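PDB 6KR6: protein piwi from Drosophila melanogaster, which binds piRNAs directly and, in complexes with them, mediates the methylation and repression of transposable elements. Local coordinates for residues Asp588-Met600 against Gln604-Cys615. Numbering follows the deposited sequence. Where two conformers were deposited one is given.
With HG (mercury (II) ion), chain I.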
loop_
_atom_site.group_PDB
_atom_site.type_symbol
_atom_site.label_atom_id
_atom_site.label_comp_id
_atom_site.label_asym_id
_atom_site.label_seq_id
_atom_site.Cartn_x
_atom_site.Cartn_y
_atom_site.Cartn_z
ATOM N N ASP A 588 13.552 5.100 15.651
ATOM C CA ASP A 588 12.468 4.963 16.617
ATOM C C ASP A 588 11.184 4.654 15.864
ATOM O O ASP A 588 10.734 5.459 15.043
ATOM C CB ASP A 588 12.316 6.239 17.454
ATOM C CG ASP A 588 11.266 6.106 18.545
ATOM O OD1 ASP A 588 10.672 5.017 18.689
ATOM O OD2 ASP A 588 11.037 7.101 19.263
ATOM N N ARG A 589 10.592 3.493 16.148
ATOM C CA ARG A 589 9.350 3.098 15.498
ATOM C C ARG A 589 8.138 3.864 16.011
ATOM O O ARG A 589 7.035 3.651 15.496
ATOM C CB ARG A 589 9.123 1.595 15.678
ATOM N N LYS A 590 8.310 4.741 16.999
ATOM C CA LYS A 590 7.211 5.510 17.564
ATOM C C LYS A 590 7.062 6.888 16.933
ATOM O O LYS A 590 6.130 7.616 17.285
ATOM C CB LYS A 590 7.393 5.654 19.080
ATOM N N ARG A 591 7.954 7.265 16.021
ATOM C CA ARG A 591 7.868 8.530 15.311
ATOM C C ARG A 591 7.682 8.271 13.823
ATOM O O ARG A 591 8.132 7.253 13.291
ATOM C CB ARG A 591 9.122 9.388 15.526
ATOM C CG ARG A 591 9.489 9.622 16.980
ATOM C CD ARG A 591 10.863 10.268 17.087
ATOM N NE ARG A 591 11.529 9.936 18.342
ATOM C CZ ARG A 591 11.676 10.777 19.361
ATOM N NH1 ARG A 591 11.211 12.016 19.276
ATOM N NH2 ARG A 591 12.297 10.379 20.462
ATOM N N ALA A 592 7.013 9.205 13.154
ATOM C CA ALA A 592 6.793 9.116 11.720
ATOM C C ALA A 592 6.961 10.497 11.111
ATOM O O ALA A 592 6.664 11.513 11.745
ATOM C CB ALA A 592 5.403 8.550 11.394
ATOM N N TYR A 593 7.445 10.526 9.873
ATOM C CA TYR A 593 7.695 11.771 9.160
ATOM C C TYR A 593 6.713 11.913 8.006
ATOM O O TYR A 593 6.537 10.978 7.216
ATOM C CB TYR A 593 9.134 11.826 8.646
ATOM C CG TYR A 593 10.158 11.888 9.753
ATOM C CD1 TYR A 593 10.459 13.091 10.378
ATOM C CD2 TYR A 593 10.816 10.744 10.181
ATOM C CE1 TYR A 593 11.393 13.153 11.394
ATOM C CE2 TYR A 593 11.751 10.796 11.195
ATOM C CZ TYR A 593 12.036 12.003 11.798
ATOM O OH TYR A 593 12.965 12.067 12.811
ATOM N N GLY A 594 6.073 13.076 7.927
ATOM C CA GLY A 594 5.177 13.406 6.839
ATOM C C GLY A 594 5.781 14.433 5.907
ATOM O O GLY A 594 6.219 15.507 6.340
ATOM N N ALA A 595 5.821 14.096 4.620
ATOM C CA ALA A 595 6.397 14.939 3.584
ATOM C C ALA A 595 5.303 15.424 2.644
ATOM O O ALA A 595 4.420 14.650 2.243
ATOM C CB ALA A 595 7.470 14.184 2.797
ATOM N N LEU A 596 5.382 16.709 2.295
ATOM C CA LEU A 596 4.399 17.383 1.458
ATOM C C LEU A 596 5.110 18.121 0.332
ATOM O O LEU A 596 6.021 18.921 0.582
ATOM C CB LEU A 596 3.551 18.360 2.278
ATOM C CG LEU A 596 2.413 19.049 1.526
ATOM C CD1 LEU A 596 1.086 18.794 2.224
ATOM C CD2 LEU A 596 2.671 20.542 1.386
ATOM N N ILE A 597 4.684 17.848 -0.899
ATOM C CA ILE A 597 5.227 18.457 -2.105
ATOM C C ILE A 597 4.109 19.238 -2.780
ATOM O O ILE A 597 2.954 18.802 -2.776
ATOM C CB ILE A 597 5.803 17.399 -3.067
ATOM C CG1 ILE A 597 6.545 16.308 -2.288
ATOM C CG2 ILE A 597 6.710 18.049 -4.103
ATOM C CD1 ILE A 597 7.732 16.798 -1.492
ATOM N N ALA A 598 4.450 20.384 -3.365
ATOM C CA ALA A 598 3.446 21.275 -3.936
ATOM C C ALA A 598 3.994 21.934 -5.191
ATOM O O ALA A 598 5.045 22.575 -5.147
ATOM C CB ALA A 598 3.021 22.334 -2.919
ATOM N N SER A 599 3.273 21.792 -6.300
ATOM C CA SER A 599 3.634 22.476 -7.531
ATOM C C SER A 599 3.195 23.937 -7.467
ATOM O O SER A 599 2.435 24.349 -6.587
ATOM C CB SER A 599 3.006 21.786 -8.739
ATOM O OG SER A 599 1.694 22.269 -8.977
ATOM N N MET A 600 3.683 24.732 -8.425
ATOM C CA MET A 600 3.469 26.180 -8.433
ATOM C C MET A 600 3.066 26.627 -9.837
ATOM O O MET A 600 3.836 27.301 -10.525
ATOM C CB MET A 600 4.719 26.925 -7.960
ATOM C CG MET A 600 5.234 26.481 -6.610
ATOM S SD MET A 600 5.443 27.870 -5.486
ATOM C CE MET A 600 5.006 27.088 -3.940
ATOM N N GLN A 604 3.471 28.200 -15.882
ATOM C CA GLN A 604 4.320 29.385 -15.801
ATOM C C GLN A 604 5.602 29.091 -15.031
ATOM O O GLN A 604 6.692 29.112 -15.612
ATOM C CB GLN A 604 3.567 30.551 -15.159
ATOM C CG GLN A 604 2.538 31.219 -16.050
ATOM C CD GLN A 604 2.060 32.536 -15.472
ATOM O OE1 GLN A 604 2.657 33.066 -14.535
ATOM N NE2 GLN A 604 0.979 33.073 -16.027
ATOM N N ASN A 605 5.502 28.827 -13.727
ATOM C CA ASN A 605 6.688 28.667 -12.891
ATOM C C ASN A 605 7.318 27.290 -13.060
ATOM O O ASN A 605 8.525 27.183 -13.305
ATOM C CB ASN A 605 6.325 28.920 -11.426
ATOM C CG ASN A 605 7.525 28.851 -10.501
ATOM O OD1 ASN A 605 8.672 28.812 -10.949
ATOM N ND2 ASN A 605 7.265 28.846 -9.201
ATOM N N SER A 606 6.520 26.229 -12.919
ATOM C CA SER A 606 6.983 24.855 -13.121
ATOM C C SER A 606 8.110 24.485 -12.157
ATOM O O SER A 606 9.130 23.913 -12.546
ATOM C CB SER A 606 7.411 24.633 -14.575
ATOM O OG SER A 606 8.284 23.524 -14.685
ATOM N N THR A 607 7.915 24.807 -10.880
ATOM C CA THR A 607 8.823 24.386 -9.822
ATOM C C THR A 607 8.006 23.782 -8.688
ATOM O O THR A 607 6.773 23.793 -8.705
ATOM C CB THR A 607 9.683 25.548 -9.306
ATOM O OG1 THR A 607 9.683 26.609 -10.267
ATOM C CG2 THR A 607 11.117 25.083 -9.082
ATOM N N TYR A 608 8.706 23.245 -7.692
ATOM C CA TYR A 608 8.067 22.502 -6.620
ATOM C C TYR A 608 8.615 22.939 -5.270
ATOM O O TYR A 608 9.767 23.364 -5.150
ATOM C CB TYR A 608 8.257 20.991 -6.814
ATOM C CG TYR A 608 7.637 20.460 -8.091
ATOM C CD1 TYR A 608 6.367 19.897 -8.087
ATOM C CD2 TYR A 608 8.316 20.533 -9.300
ATOM C CE1 TYR A 608 5.795 19.414 -9.251
ATOM C CE2 TYR A 608 7.752 20.052 -10.467
ATOM C CZ TYR A 608 6.491 19.493 -10.435
ATOM O OH TYR A 608 5.921 19.014 -11.591
ATOM N N PHE A 609 7.765 22.825 -4.254
ATOM C CA PHE A 609 8.068 23.216 -2.885
ATOM C C PHE A 609 7.876 21.997 -1.995
ATOM O O PHE A 609 6.832 21.341 -2.062
ATOM C CB PHE A 609 7.158 24.374 -2.455
ATOM C CG PHE A 609 7.197 24.681 -0.987
ATOM C CD1 PHE A 609 8.133 25.565 -0.475
ATOM C CD2 PHE A 609 6.275 24.116 -0.123
ATOM C CE1 PHE A 609 8.159 25.859 0.872
ATOM C CE2 PHE A 609 6.297 24.408 1.224
ATOM C CZ PHE A 609 7.244 25.279 1.724
ATOM N N SER A 610 8.876 21.687 -1.173
ATOM C CA SER A 610 8.885 20.443 -0.413
ATOM C C SER A 610 9.174 20.710 1.055
ATOM O O SER A 610 10.178 21.351 1.385
ATOM C CB SER A 610 9.922 19.471 -0.983
ATOM O OG SER A 610 11.171 20.111 -1.176
ATOM N N THR A 611 8.305 20.204 1.930
ATOM C CA THR A 611 8.502 20.295 3.371
ATOM C C THR A 611 8.342 18.917 3.998
ATOM O O THR A 611 7.687 18.031 3.444
ATOM C CB THR A 611 7.512 21.268 4.031
ATOM O OG1 THR A 611 7.238 22.352 3.140
ATOM C CG2 THR A 611 8.093 21.826 5.324
ATOM N N VAL A 612 8.965 18.743 5.163
ATOM C CA VAL A 612 8.787 17.553 5.983
ATOM C C VAL A 612 8.547 18.002 7.415
ATOM O O VAL A 612 8.996 19.073 7.837
ATOM C CB VAL A 612 9.995 16.592 5.929
ATOM C CG1 VAL A 612 9.528 15.158 5.734
ATOM C CG2 VAL A 612 10.978 17.008 4.840
ATOM N N THR A 613 7.828 17.173 8.165
ATOM C CA THR A 613 7.654 17.427 9.587
ATOM C C THR A 613 7.433 16.109 10.311
ATOM O O THR A 613 7.005 15.114 9.721
ATOM C CB THR A 613 6.496 18.407 9.857
ATOM O OG1 THR A 613 6.572 18.897 11.204
ATOM C CG2 THR A 613 5.151 17.725 9.653
ATOM N N GLU A 614 7.732 16.110 11.604
ATOM C CA GLU A 614 7.477 14.937 12.427
ATOM C C GLU A 614 6.013 14.909 12.896
ATOM O O GLU A 614 5.309 15.924 12.897
ATOM C CB GLU A 614 8.420 14.902 13.632
ATOM C CG GLU A 614 8.767 13.487 14.089
ATOM C CD GLU A 614 9.399 13.448 15.461
ATOM O OE1 GLU A 614 8.794 12.836 16.367
ATOM O OE2 GLU A 614 10.490 14.034 15.638
ATOM N N CYS A 615 5.555 13.718 13.263
ATOM C CA CYS A 615 4.182 13.536 13.715
ATOM C C CYS A 615 4.022 13.874 15.197
ATOM O O CYS A 615 3.014 14.449 15.605
ATOM C CB CYS A 615 3.705 12.112 13.444
ATOM S SG CYS A 615 3.452 11.693 11.687
HETATM HG HG HG I . 2.546 13.697 10.001
#
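Leu-596 and Thr-611 form the central hydrogen-bonded pair of an antiparallel ladder between strands 592-599 and 608-614. Leu-596 N donates to Thr-611 O at 2.9 Å, with an N-H...O angle of 171°. Gly-594 with Thr-613 and Ala-598 with Phe-609 also exchange two bonds each. Cys-615 N adds a bond to Ala-592 O.

Apolar contacts line the face of Ala-595, Ile-597 and Val-612. Val-612 CG1 lies 3.7 Å from Ala-595 CB. Ile-597 has CG1 beside its own backbone N (chi1 -40°), and CD1 reaches Ser-610 CB at 3.5 Å. At the far end Met-600 is bent, and its CE comes 3.8 Å from Phe-609 CB on the other face.

Charged groups meet at the open end, away from the strand connection. Arg-591 NE bonds weakly to Asp-588 OD2 within a salt bridge of 3.0 Å. Glu-614 OE1 joins the network through a long bridge to Arg-591 NH1, 3.9 Å, at the guanidinium edge. The Arg-591 guanidinium and Glu-614 carboxylate planes stand 75° apart. Glu-614 CG lies 3.8 Å from Tyr-593 CE1. With an alanine in place of this glutamate, Arg-591 would probably keep Asp-588 as its remaining acid in this network, and part of the Tyr-593 ring would lose its cover.

In one of two conformers, Cys-615 SG lies 2.8 Å from a mercury ion; this detail is doubtful.

Strand 592-599 also pairs with strand 575-584, which carries Asp-581, an active-site residue by similarity. The chemistry thus implies a backbone-bonded hairpin in the RNase H-like Piwi domain, with Ala-595, Ile-597 and Val-612 under helix 779-795 and ion pairs at the open end.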